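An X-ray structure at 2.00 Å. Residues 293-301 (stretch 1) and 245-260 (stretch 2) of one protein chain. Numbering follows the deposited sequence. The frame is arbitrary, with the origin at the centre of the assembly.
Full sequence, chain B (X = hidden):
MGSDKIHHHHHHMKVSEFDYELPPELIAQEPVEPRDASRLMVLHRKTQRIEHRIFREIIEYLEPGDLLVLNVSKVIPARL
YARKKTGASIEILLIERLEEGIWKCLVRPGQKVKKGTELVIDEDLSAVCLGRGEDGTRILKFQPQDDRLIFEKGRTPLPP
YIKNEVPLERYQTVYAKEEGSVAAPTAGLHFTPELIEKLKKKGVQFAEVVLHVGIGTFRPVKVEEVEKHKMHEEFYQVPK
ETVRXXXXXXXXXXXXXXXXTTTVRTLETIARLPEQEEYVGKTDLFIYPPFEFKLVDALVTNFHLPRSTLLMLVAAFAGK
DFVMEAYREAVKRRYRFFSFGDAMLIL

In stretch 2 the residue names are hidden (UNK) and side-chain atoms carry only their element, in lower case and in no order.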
# COMPACT_ATOMS: atom_id res chain seq x y z
N PHE B 293 -25.63 -15.80 8.94
CA PHE B 293 -24.51 -15.49 9.82
C PHE B 293 -24.91 -15.88 11.24
O PHE B 293 -25.82 -15.30 11.82
CB PHE B 293 -24.11 -14.04 9.63
CG PHE B 293 -23.49 -13.82 8.29
CD1 PHE B 293 -24.29 -13.67 7.15
CD2 PHE B 293 -22.11 -13.85 8.14
CE1 PHE B 293 -23.72 -13.54 5.86
CE2 PHE B 293 -21.53 -13.74 6.91
CZ PHE B 293 -22.33 -13.59 5.74
N LYS B 294 -24.26 -16.90 11.77
CA LYS B 294 -24.57 -17.43 13.08
C LYS B 294 -23.89 -16.70 14.23
O LYS B 294 -24.35 -16.73 15.37
CB LYS B 294 -24.18 -18.90 13.13
CG LYS B 294 -25.04 -19.74 12.20
CD LYS B 294 -24.61 -21.23 12.21
CE LYS B 294 -25.63 -22.11 11.45
NZ LYS B 294 -27.06 -21.57 11.39
N LEU B 295 -22.76 -16.08 13.97
CA LEU B 295 -22.04 -15.40 15.06
C LEU B 295 -21.89 -13.91 14.82
O LEU B 295 -21.91 -13.10 15.76
CB LEU B 295 -20.66 -16.02 15.30
CG LEU B 295 -20.49 -17.08 16.36
CD1 LEU B 295 -19.07 -17.47 16.51
CD2 LEU B 295 -21.09 -16.68 17.74
N VAL B 296 -21.84 -13.49 13.59
CA VAL B 296 -21.56 -12.08 13.31
C VAL B 296 -22.85 -11.24 13.20
O VAL B 296 -23.67 -11.50 12.32
CB VAL B 296 -20.78 -11.99 12.01
CG1 VAL B 296 -20.47 -10.49 11.66
CG2 VAL B 296 -19.51 -12.80 12.09
N ASP B 297 -23.02 -10.25 14.09
CA ASP B 297 -24.23 -9.39 14.08
C ASP B 297 -24.09 -8.11 13.28
O ASP B 297 -25.08 -7.49 12.87
CB ASP B 297 -24.64 -9.03 15.50
CG ASP B 297 -24.81 -10.25 16.38
OD1 ASP B 297 -25.51 -11.19 15.96
OD2 ASP B 297 -24.24 -10.39 17.49
N ALA B 298 -22.85 -7.69 13.08
CA ALA B 298 -22.51 -6.48 12.34
C ALA B 298 -21.12 -6.60 11.79
O ALA B 298 -20.34 -7.43 12.24
CB ALA B 298 -22.63 -5.27 13.23
N LEU B 299 -20.77 -5.79 10.79
CA LEU B 299 -19.52 -6.01 10.05
C LEU B 299 -18.89 -4.66 9.65
O LEU B 299 -19.59 -3.85 9.07
CB LEU B 299 -19.78 -6.86 8.79
CG LEU B 299 -18.61 -7.00 7.76
CD1 LEU B 299 -17.42 -7.61 8.46
CD2 LEU B 299 -18.94 -7.83 6.61
N VAL B 300 -17.62 -4.44 10.03
CA VAL B 300 -16.81 -3.32 9.45
C VAL B 300 -15.83 -3.90 8.42
O VAL B 300 -15.07 -4.85 8.70
CB VAL B 300 -16.00 -2.61 10.54
CG1 VAL B 300 -15.20 -1.46 9.98
CG2 VAL B 300 -16.89 -2.15 11.68
N THR B 301 -15.82 -3.30 7.25
CA THR B 301 -15.02 -3.80 6.16
C THR B 301 -14.71 -2.71 5.12
O THR B 301 -15.34 -1.66 5.09
CB THR B 301 -15.76 -4.97 5.51
OG1 THR B 301 -14.93 -5.59 4.50
CG2 THR B 301 -17.01 -4.50 4.77
N UNK B 245 -15.71 -14.31 25.58
CA UNK B 245 -16.35 -13.04 25.26
C UNK B 245 -17.48 -13.15 24.25
O UNK B 245 -18.48 -12.43 24.34
c UNK B 245 -12.96 -9.82 26.67
n UNK B 245 -11.97 -8.81 26.24
c UNK B 245 -15.30 -12.08 24.76
c UNK B 245 -13.47 -10.53 25.44
c UNK B 245 -14.36 -11.67 25.86
N UNK B 246 -17.34 -14.03 23.28
CA UNK B 246 -18.41 -14.23 22.28
C UNK B 246 -19.65 -14.75 22.99
O UNK B 246 -20.79 -14.32 22.71
c UNK B 246 -17.96 -15.25 21.20
c UNK B 246 -17.34 -13.83 19.27
c UNK B 246 -16.26 -16.04 19.59
c UNK B 246 -16.84 -14.83 20.27
N UNK B 247 -19.44 -15.71 23.88
CA UNK B 247 -20.55 -16.30 24.62
C UNK B 247 -21.18 -15.30 25.59
O UNK B 247 -22.39 -15.16 25.65
c UNK B 247 -21.22 -18.18 26.15
c UNK B 247 -20.07 -17.53 25.39
n UNK B 247 -20.27 -17.88 29.32
n UNK B 247 -19.58 -19.38 27.67
c UNK B 247 -20.87 -19.45 26.98
n UNK B 247 -18.09 -18.68 29.27
c UNK B 247 -19.33 -18.65 28.75
N UNK B 248 -20.37 -14.55 26.30
CA UNK B 248 -20.89 -13.48 27.20
C UNK B 248 -21.66 -12.36 26.49
O UNK B 248 -22.66 -11.84 27.01
c UNK B 248 -19.12 -13.78 29.02
o UNK B 248 -17.40 -13.75 30.62
c UNK B 248 -17.85 -13.21 29.60
o UNK B 248 -17.30 -12.23 29.05
c UNK B 248 -19.73 -12.87 27.97
N UNK B 249 -21.19 -11.99 25.30
CA UNK B 249 -21.84 -10.95 24.52
C UNK B 249 -23.24 -11.39 24.07
O UNK B 249 -24.22 -10.67 24.22
o UNK B 249 -19.69 -10.18 23.76
c UNK B 249 -21.48 -9.40 22.58
c UNK B 249 -20.97 -10.62 23.31
N UNK B 250 -23.31 -12.61 23.57
CA UNK B 250 -24.56 -13.26 23.21
C UNK B 250 -25.52 -13.35 24.42
O UNK B 250 -26.69 -12.98 24.32
n UNK B 250 -24.93 -15.06 18.92
c UNK B 250 -24.28 -14.66 22.69
c UNK B 250 -25.17 -15.16 20.36
n UNK B 250 -24.56 -13.90 17.00
c UNK B 250 -23.95 -14.74 21.21
n UNK B 250 -24.79 -12.76 18.96
c UNK B 250 -24.76 -13.91 18.29
N UNK B 251 -25.01 -13.83 25.54
CA UNK B 251 -25.80 -13.89 26.78
C UNK B 251 -26.35 -12.54 27.18
O UNK B 251 -27.49 -12.45 27.59
c UNK B 251 -24.98 -14.48 27.91
c UNK B 251 -23.74 -16.59 28.70
o UNK B 251 -23.17 -15.85 29.55
c UNK B 251 -24.70 -15.96 27.69
o UNK B 251 -23.56 -17.83 28.61
N UNK B 252 -25.56 -11.48 27.06
CA UNK B 252 -26.02 -10.12 27.38
C UNK B 252 -27.01 -9.58 26.38
O UNK B 252 -27.62 -8.55 26.63
c UNK B 252 -21.10 -8.42 27.24
n UNK B 252 -20.64 -9.41 27.99
n UNK B 252 -22.24 -7.80 27.54
n UNK B 252 -20.42 -8.07 26.16
c UNK B 252 -24.85 -9.14 27.40
c UNK B 252 -23.98 -9.26 28.59
c UNK B 252 -23.04 -8.09 28.73
N UNK B 253 -27.13 -10.23 25.22
CA UNK B 253 -27.98 -9.73 24.17
C UNK B 253 -27.34 -8.59 23.38
O UNK B 253 -28.02 -7.93 22.61
N UNK B 254 -26.02 -8.40 23.49
CA UNK B 254 -25.30 -7.35 22.69
C UNK B 254 -24.81 -7.88 21.34
O UNK B 254 -24.96 -9.07 21.06
n UNK B 254 -25.15 -4.83 24.38
c UNK B 254 -24.11 -6.79 23.46
o UNK B 254 -24.24 -6.29 25.76
c UNK B 254 -24.52 -5.94 24.63
N UNK B 255 -24.18 -7.02 20.54
CA UNK B 255 -23.73 -7.43 19.21
C UNK B 255 -22.27 -7.84 19.14
O UNK B 255 -21.41 -7.20 19.74
n UNK B 255 -25.02 -1.54 18.27
c UNK B 255 -25.52 -2.54 17.56
c UNK B 255 -25.74 -4.95 17.14
n UNK B 255 -25.24 -3.79 17.88
c UNK B 255 -23.96 -6.31 18.24
n UNK B 255 -26.30 -2.31 16.52
c UNK B 255 -25.44 -6.17 17.88
N UNK B 256 -22.02 -8.90 18.38
CA UNK B 256 -20.69 -9.27 17.90
C UNK B 256 -20.45 -8.58 16.54
O UNK B 256 -21.13 -8.82 15.54
c UNK B 256 -20.56 -10.78 17.78
c UNK B 256 -20.73 -11.44 19.16
c UNK B 256 -21.06 -12.90 19.04
c UNK B 256 -19.21 -11.19 17.16
N UNK B 257 -19.52 -7.64 16.57
CA UNK B 257 -19.18 -6.83 15.46
C UNK B 257 -17.85 -7.32 14.93
O UNK B 257 -16.81 -7.09 15.55
c UNK B 257 -19.12 -5.31 15.83
c UNK B 257 -20.40 -4.85 16.58
c UNK B 257 -18.92 -4.45 14.57
N UNK B 258 -17.86 -7.95 13.76
CA UNK B 258 -16.61 -8.41 13.16
C UNK B 258 -15.94 -7.25 12.47
O UNK B 258 -16.58 -6.48 11.77
c UNK B 258 -16.84 -9.53 12.20
N UNK B 259 -14.62 -7.15 12.65
CA UNK B 259 -13.84 -6.14 11.92
C UNK B 259 -13.02 -6.86 10.87
O UNK B 259 -12.04 -7.54 11.21
c UNK B 259 -13.79 -4.64 13.92
c UNK B 259 -12.13 -4.32 12.04
c UNK B 259 -12.94 -5.33 12.87
N UNK B 260 -13.48 -6.77 9.63
CA UNK B 260 -12.82 -7.41 8.48
C UNK B 260 -13.38 -8.77 8.11
O UNK B 260 -13.87 -9.48 8.95

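Position 245 has four carbons in a row ending in a nitrogen and lies beyond reach of stretch 1: Lys 245, on a helix that began earlier. Position 246 has four carbons forked at the second, one end carbon reaching Leu 295: a leucine. CD1 of Leu 246 lies 4.4 Å from CD1 of Leu 295, an apolar contact between helix and loop. Position 247 carries three carbons, a nitrogen, then a carbon with two more nitrogens: Arg 247, pointing away. Position 248, three carbons ending in two oxygens, is Glu 248, also remote.

At 249 one carbon bears an oxygen and a carbon, so the residue is threonine; OG1 of Thr 249 donates to O of Lys 245 (2.6 Å), a buried hydroxyl satisfied by its own helix. At 250 three carbons and a nitrogen lead to a carbon with two more nitrogens, and this end touches Lys 294 and Asp 297. This is Arg 250, whose length lets its end reach the loop: NH1 meets OD2 of Asp 297 at 2.8 Å in a salt bridge, while NH2 donates to O of Lys 294 (3.3 Å). Position 251 has three carbons, the third carrying two oxygens: Glu 251, whose OE1 accepts a weak bond from NH1 of Arg 247. At 252 three carbons and a nitrogen lead to a carbon carrying two more nitrogens: Arg 252, facing solvent.

Position 253 has no side-chain atoms and a phi of 79°, which favours Gly 253; it ends the helix in a Schellman motif. At 254 two carbons end in one oxygen and one nitrogen: Asn 254, whose OD1 accepts from NE of Arg 252 (3.1 Å). Position 255 repeats the atoms of 252, its carbons touching Asp 297: Arg 255. Its CG packs 3.8 Å from CB of Asp 297 before the end leads away.

Position 256, four carbons forked at the first with a longer arm touching Leu 295, is Ile 256, its CD1 4.0 Å from CD2 of Leu 295. Position 257, one carbon bearing two, touches Ala 298: Val 257, its CG1 4.0 Å from CB of Ala 298. Both are buried, and beta-branched chains suit a strand. The single carbon at 258 touches Val 296: Ala 258, its CB 3.8 Å from CG1 of Val 296. Position 259, forked like 257, is Val 259, on the same sheet face as Val 300. Position 260 has none: Gly 260, where a CB would jam against the preceding carbonyl.

The contact is a parallel strand pairing locked at its start by charge. N of Ala 258 donates to O of Ala 298 (3.0 Å), N of Val 300 to O of Ala 258 (2.9 Å), and N of Gly 260 to O of Val 300 (2.7 Å). Asp 297 joins helix to strand, since its OD2 also accepts from N of Ile 256 (2.8 Å).

Stretch 2 (245-260) KLRETRERGNRIVAVG
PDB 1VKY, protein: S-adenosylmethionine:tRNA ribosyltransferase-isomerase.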